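Local coordinates for protein beta-fructofuranosidase, insoluble isoenzyme CWINV1 (Arabidopsis thaliana, PDB 2OXB) that hydrolyses sucrose and 1-kestose, and less readily neokestose and levan, as a cell-wall invertase of glycoside hydrolase family 32, at residues L93-Q105 / I138-W150. The protein carries 1 engineered substitution. Sequence-based numbering, arbitrary orientation.
With NAG (2-acetamido-2-deoxy-beta-D-glucopyranose), chain E; FRU (beta-D-fructofuranose), chain B.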
loop_
_atom_site.group_PDB
_atom_site.type_symbol
_atom_site.label_atom_id
_atom_site.label_comp_id
_atom_site.label_asym_id
_atom_site.label_seq_id
_atom_site.Cartn_x
_atom_site.Cartn_y
_atom_site.Cartn_z
ATOM N N LEU A 93 -20.246 -3.640 -1.986
ATOM C CA LEU A 93 -20.768 -2.311 -1.718
ATOM C C LEU A 93 -19.926 -1.341 -2.540
ATOM O O LEU A 93 -18.764 -1.101 -2.225
ATOM C CB LEU A 93 -20.668 -1.995 -0.221
ATOM C CG LEU A 93 -21.766 -2.582 0.683
ATOM C CD1 LEU A 93 -21.791 -4.093 0.553
ATOM C CD2 LEU A 93 -21.528 -2.180 2.137
ATOM N N TYR A 94 -20.494 -0.812 -3.620
ATOM C CA TYR A 94 -19.747 0.122 -4.454
ATOM C C TYR A 94 -20.531 1.410 -4.706
ATOM O O TYR A 94 -21.769 1.422 -4.686
ATOM C CB TYR A 94 -19.376 -0.523 -5.792
ATOM C CG TYR A 94 -20.487 -0.503 -6.808
ATOM C CD1 TYR A 94 -20.588 0.518 -7.744
ATOM C CD2 TYR A 94 -21.449 -1.503 -6.822
ATOM C CE1 TYR A 94 -21.620 0.541 -8.672
ATOM C CE2 TYR A 94 -22.482 -1.485 -7.743
ATOM C CZ TYR A 94 -22.561 -0.461 -8.666
ATOM O OH TYR A 94 -23.593 -0.466 -9.580
ATOM N N THR A 95 -19.779 2.484 -4.940
ATOM C CA THR A 95 -20.312 3.816 -5.202
ATOM C C THR A 95 -20.564 4.042 -6.689
ATOM O O THR A 95 -19.631 4.075 -7.485
ATOM C CB THR A 95 -19.317 4.929 -4.742
ATOM O OG1 THR A 95 -18.865 4.669 -3.407
ATOM C CG2 THR A 95 -19.993 6.309 -4.783
ATOM N N GLY A 96 -21.828 4.206 -7.057
ATOM C CA GLY A 96 -22.161 4.471 -8.445
ATOM C C GLY A 96 -22.561 5.933 -8.603
ATOM O O GLY A 96 -22.862 6.614 -7.624
ATOM N N ILE A 97 -22.564 6.434 -9.831
ATOM C CA ILE A 97 -22.949 7.818 -10.062
ATOM C C ILE A 97 -24.250 7.785 -10.856
ATOM O O ILE A 97 -24.265 7.317 -11.996
ATOM C CB ILE A 97 -21.871 8.576 -10.881
ATOM C CG1 ILE A 97 -20.469 8.107 -10.482
ATOM C CG2 ILE A 97 -22.011 10.082 -10.657
ATOM C CD1 ILE A 97 -20.148 8.292 -8.996
ATOM N N ASP A 98 -25.338 8.266 -10.255
ATOM C CA ASP A 98 -26.641 8.270 -10.920
ATOM C C ASP A 98 -26.765 9.355 -12.004
ATOM O O ASP A 98 -25.873 10.203 -12.151
ATOM C CB ASP A 98 -27.768 8.417 -9.892
ATOM C CG ASP A 98 -27.623 9.650 -9.021
ATOM O OD1 ASP A 98 -27.176 10.703 -9.518
ATOM O OD2 ASP A 98 -27.979 9.551 -7.830
ATOM N N PRO A 99 -27.878 9.347 -12.769
ATOM C CA PRO A 99 -28.091 10.327 -13.840
ATOM C C PRO A 99 -27.899 11.795 -13.524
ATOM O O PRO A 99 -27.791 12.615 -14.432
ATOM C CB PRO A 99 -29.497 10.002 -14.337
ATOM C CG PRO A 99 -30.139 9.326 -13.185
ATOM C CD PRO A 99 -29.046 8.458 -12.651
ATOM N N LYS A 100 -27.861 12.142 -12.249
ATOM C CA LYS A 100 -27.649 13.535 -11.891
ATOM C C LYS A 100 -26.368 13.641 -11.092
ATOM O O LYS A 100 -26.345 14.208 -10.002
ATOM C CB LYS A 100 -28.837 14.098 -11.090
ATOM C CG LYS A 100 -29.161 13.376 -9.788
ATOM C CD LYS A 100 -30.300 14.091 -9.025
ATOM C CE LYS A 100 -30.867 13.238 -7.870
ATOM N NZ LYS A 100 -31.962 13.918 -7.102
ATOM N N ASN A 101 -25.307 13.056 -11.632
ATOM C CA ASN A 101 -23.991 13.090 -11.006
ATOM C C ASN A 101 -23.931 13.294 -9.485
ATOM O O ASN A 101 -23.550 14.367 -9.016
ATOM C CB ASN A 101 -23.156 14.163 -11.709
ATOM C CG ASN A 101 -22.582 13.676 -13.028
ATOM O OD1 ASN A 101 -21.564 12.975 -13.051
ATOM N ND2 ASN A 101 -23.235 14.029 -14.130
ATOM N N GLN A 102 -24.304 12.273 -8.717
ATOM C CA GLN A 102 -24.259 12.359 -7.257
ATOM C C GLN A 102 -23.926 10.991 -6.665
ATOM O O GLN A 102 -24.632 10.006 -6.886
ATOM C CB GLN A 102 -25.587 12.892 -6.694
ATOM C CG GLN A 102 -26.586 11.833 -6.249
ATOM C CD GLN A 102 -27.940 12.419 -5.857
ATOM O OE1 GLN A 102 -28.017 13.464 -5.211
ATOM N NE2 GLN A 102 -29.009 11.730 -6.229
ATOM N N GLN A 103 -22.833 10.942 -5.918
ATOM C CA GLN A 103 -22.355 9.708 -5.311
ATOM C C GLN A 103 -23.296 8.923 -4.422
ATOM O O GLN A 103 -23.455 9.222 -3.231
ATOM C CB GLN A 103 -21.074 9.983 -4.548
ATOM C CG GLN A 103 -19.931 10.263 -5.461
ATOM C CD GLN A 103 -18.909 11.110 -4.796
ATOM O OE1 GLN A 103 -18.639 10.940 -3.606
ATOM N NE2 GLN A 103 -18.312 12.030 -5.550
ATOM N N VAL A 104 -23.893 7.894 -5.016
ATOM C CA VAL A 104 -24.808 7.016 -4.307
ATOM C C VAL A 104 -24.118 5.684 -4.032
ATOM O O VAL A 104 -23.126 5.343 -4.670
ATOM C CB VAL A 104 -26.090 6.756 -5.131
ATOM C CG1 VAL A 104 -26.912 8.018 -5.220
ATOM C CG2 VAL A 104 -25.722 6.279 -6.524
ATOM N N GLN A 105 -24.653 4.947 -3.068
ATOM C CA GLN A 105 -24.118 3.652 -2.688
ATOM C C GLN A 105 -25.043 2.550 -3.128
ATOM O O GLN A 105 -26.229 2.566 -2.807
ATOM C CB GLN A 105 -23.937 3.571 -1.179
ATOM C CG GLN A 105 -23.013 4.624 -0.673
ATOM C CD GLN A 105 -21.691 4.600 -1.407
ATOM O OE1 GLN A 105 -20.996 5.611 -1.477
ATOM N NE2 GLN A 105 -21.328 3.437 -1.953
ATOM N N ILE A 138 -25.482 16.145 2.494
ATOM C CA ILE A 138 -24.051 16.015 2.368
ATOM C C ILE A 138 -23.609 16.204 0.927
ATOM O O ILE A 138 -24.335 15.853 -0.003
ATOM C CB ILE A 138 -23.587 14.630 2.885
ATOM C CG1 ILE A 138 -24.705 13.601 2.681
ATOM C CG2 ILE A 138 -23.178 14.730 4.358
ATOM C CD1 ILE A 138 -24.440 12.242 3.298
ATOM N N ASN A 139 -22.424 16.784 0.760
ATOM C CA ASN A 139 -21.835 17.014 -0.554
ATOM C C ASN A 139 -22.057 15.751 -1.385
ATOM O O ASN A 139 -21.313 14.775 -1.254
ATOM C CB ASN A 139 -20.325 17.261 -0.415
ATOM C CG ASN A 139 -19.942 18.735 -0.519
ATOM O OD1 ASN A 139 -20.507 19.580 0.166
ATOM N ND2 ASN A 139 -18.951 19.023 -1.364
ATOM N N ALA A 140 -23.083 15.759 -2.227
ATOM C CA ALA A 140 -23.375 14.598 -3.063
ATOM C C ALA A 140 -22.164 14.226 -3.916
ATOM O O ALA A 140 -22.108 13.131 -4.475
ATOM C CB ALA A 140 -24.578 14.884 -3.957
ATOM N N SER A 141 -21.205 15.146 -4.015
ATOM C CA SER A 141 -19.995 14.917 -4.797
ATOM C C SER A 141 -18.847 14.503 -3.890
ATOM O O SER A 141 -17.686 14.551 -4.283
ATOM C CB SER A 141 -19.608 16.182 -5.560
ATOM O OG SER A 141 -20.612 16.527 -6.489
ATOM N N SER A 142 -19.185 14.110 -2.668
ATOM C CA SER A 142 -18.191 13.677 -1.705
ATOM C C SER A 142 -18.777 12.674 -0.720
ATOM O O SER A 142 -18.766 12.905 0.487
ATOM C CB SER A 142 -17.613 14.882 -0.959
ATOM O OG SER A 142 -16.261 15.106 -1.356
ATOM N N PHE A 143 -19.274 11.555 -1.254
ATOM C CA PHE A 143 -19.887 10.475 -0.466
ATOM C C PHE A 143 -19.660 9.122 -1.158
ATOM O O PHE A 143 -20.598 8.497 -1.671
ATOM C CB PHE A 143 -21.395 10.728 -0.315
ATOM C CG PHE A 143 -22.125 9.661 0.457
ATOM C CD1 PHE A 143 -21.716 9.305 1.740
ATOM C CD2 PHE A 143 -23.247 9.052 -0.076
ATOM C CE1 PHE A 143 -22.425 8.355 2.486
ATOM C CE2 PHE A 143 -23.964 8.103 0.659
ATOM C CZ PHE A 143 -23.550 7.757 1.941
ATOM N N ARG A 144 -18.413 8.667 -1.151
ATOM C CA ARG A 144 -18.078 7.420 -1.808
ATOM C C ARG A 144 -17.066 6.576 -1.046
ATOM O O ARG A 144 -16.602 6.949 0.037
ATOM C CB ARG A 144 -17.541 7.709 -3.225
ATOM C CG ARG A 144 -16.012 7.749 -3.362
ATOM C CD ARG A 144 -15.377 9.070 -2.957
ATOM N NE ARG A 144 -15.594 10.126 -3.939
ATOM C CZ ARG A 144 -15.127 11.359 -3.815
ATOM N NH1 ARG A 144 -14.420 11.684 -2.752
ATOM N NH2 ARG A 144 -15.372 12.263 -4.747
ATOM N N ASP A 145 -16.746 5.425 -1.637
ATOM C CA ASP A 145 -15.774 4.492 -1.097
ATOM C C ASP A 145 -16.172 3.777 0.172
ATOM O O ASP A 145 -15.535 3.926 1.209
ATOM C CB ASP A 145 -14.456 5.210 -0.903
ATOM C CG ASP A 145 -13.971 5.835 -2.175
ATOM O OD1 ASP A 145 -14.454 5.411 -3.241
ATOM O OD2 ASP A 145 -13.115 6.737 -2.115
ATOM N N PRO A 146 -17.246 2.982 0.101
ATOM C CA PRO A 146 -17.727 2.229 1.260
ATOM C C PRO A 146 -16.802 1.065 1.569
ATOM O O PRO A 146 -16.334 0.350 0.677
ATOM C CB PRO A 146 -19.115 1.768 0.827
ATOM C CG PRO A 146 -18.951 1.581 -0.649
ATOM C CD PRO A 146 -18.142 2.802 -1.055
ATOM N N THR A 147 -16.542 0.892 2.854
ATOM C CA THR A 147 -15.681 -0.163 3.364
ATOM C C THR A 147 -16.436 -1.480 3.468
ATOM O O THR A 147 -17.613 -1.586 3.123
ATOM C CB THR A 147 -15.229 0.158 4.786
ATOM O OG1 THR A 147 -16.354 0.041 5.670
ATOM C CG2 THR A 147 -14.682 1.544 4.868
ATOM N N THR A 148 -15.735 -2.482 3.974
ATOM C CA THR A 148 -16.325 -3.779 4.199
ATOM C C THR A 148 -17.236 -3.548 5.400
ATOM O O THR A 148 -17.017 -2.625 6.200
ATOM C CB THR A 148 -15.247 -4.824 4.571
ATOM O OG1 THR A 148 -14.398 -5.065 3.444
ATOM C CG2 THR A 148 -15.884 -6.128 5.022
ATOM N N ALA A 149 -18.244 -4.399 5.533
ATOM C CA ALA A 149 -19.205 -4.281 6.618
ATOM C C ALA A 149 -18.979 -5.295 7.738
ATOM O O ALA A 149 -18.710 -6.474 7.489
ATOM C CB ALA A 149 -20.621 -4.410 6.059
ATOM N N TRP A 150 -19.101 -4.807 8.971
ATOM C CA TRP A 150 -18.924 -5.606 10.176
ATOM C C TRP A 150 -20.179 -5.546 11.044
ATOM O O TRP A 150 -20.718 -4.467 11.318
ATOM C CB TRP A 150 -17.728 -5.083 10.961
ATOM C CG TRP A 150 -17.897 -3.667 11.442
ATOM C CD1 TRP A 150 -18.316 -3.261 12.684
ATOM C CD2 TRP A 150 -17.619 -2.466 10.701
ATOM N NE1 TRP A 150 -18.303 -1.892 12.760
ATOM C CE2 TRP A 150 -17.879 -1.377 11.561
ATOM C CE3 TRP A 150 -17.169 -2.207 9.398
ATOM C CZ2 TRP A 150 -17.705 -0.046 11.159
ATOM C CZ3 TRP A 150 -16.995 -0.890 8.994
ATOM C CH2 TRP A 150 -17.262 0.177 9.870
HETATM C C1 NAG E . -18.970 20.232 -2.177
HETATM C C2 NAG E . -17.779 20.242 -3.154
HETATM C C3 NAG E . -17.831 21.469 -4.086
HETATM C C4 NAG E . -19.203 21.567 -4.754
HETATM C C5 NAG E . -20.288 21.555 -3.675
HETATM C C6 NAG E . -21.678 21.608 -4.252
HETATM C C7 NAG E . -15.611 19.325 -2.656
HETATM C C8 NAG E . -14.519 19.673 -3.658
HETATM N N2 NAG E . -16.529 20.252 -2.417
HETATM O O3 NAG E . -16.808 21.379 -5.073
HETATM O O4 NAG E . -19.289 22.757 -5.517
HETATM O O5 NAG E . -20.206 20.342 -2.897
HETATM O O6 NAG E . -22.208 20.305 -4.388
HETATM O O7 NAG E . -15.624 18.226 -2.108
HETATM C C1 FRU B . -9.045 7.313 -5.463
HETATM C C2 FRU B . -10.369 7.752 -6.102
HETATM C C3 FRU B . -11.575 7.270 -5.271
HETATM C C4 FRU B . -12.643 7.035 -6.301
HETATM C C5 FRU B . -11.810 6.610 -7.509
HETATM C C6 FRU B . -12.283 7.202 -8.822
HETATM O O1 FRU B . -8.839 7.942 -4.211
HETATM O O2 FRU B . -10.556 9.181 -6.417
HETATM O O3 FRU B . -12.015 8.218 -4.303
HETATM O O4 FRU B . -13.551 6.003 -5.902
HETATM O O5 FRU B . -10.476 7.055 -7.310
HETATM O O6 FRU B . -13.511 6.586 -9.168
#
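Gln103 turns its CG anti to its own carbonyl carbon (chi1 -71°) and runs on extended, which carries its amide across to the 138-150 loop, while Thr95, with OG1 likewise anti to the carbonyl carbon, sets that hydroxyl beside the backbone N of Asp145. Two hydrogen bonds then fasten Gln103 to the loop. Gln103 N donates to Ala140 O at 2.7 Å. Its OE1 accepts from Phe143 N, the donor standing above the amide carbonyl plane and not on a lone pair. On the amide's other branch, Gln103 NE2 lies 2.9 Å from Ser141 O. The same amide overlies the Arg144 guanidinium, with OE1 over one face and the two planes only 27° apart. Ala140, in the type I turn Asn139-Ser142, brings CB to 3.5 Å from Gln102 CB; the turn starts at the N-glycosylated Asn139. Were Gln103 an alanine, Phe143 N would probably lose its acceptor and the Arg144 guanidinium the amide over one face.

Further along, Asp145 N donates to Thr95 OG1 over 2.9 Å (N-H...O angle 147°), and Thr95 CG2 lies against Arg144 CB. Pro146 completes the seam, its CG set 4.0 Å from Leu93 CB. The loop is thus held by strands 93-97 and 103-110 of one antiparallel sheet, a blade of the five-bladed beta-propeller of family 32. Arg144 packs on Trp78, another substrate-binding residue. Thr95 OG1 fixes the backbone of Asp145 while Cys200 N holds OD2, so the carboxylate is placed to accept from fructose O4 at OD1 and O3 at OD2. This is consistent with a second-shell role for Thr95 and Gln103, on the two strands behind the loop, in positioning Arg144-Asp145-Pro146, the RDP motif of family 32.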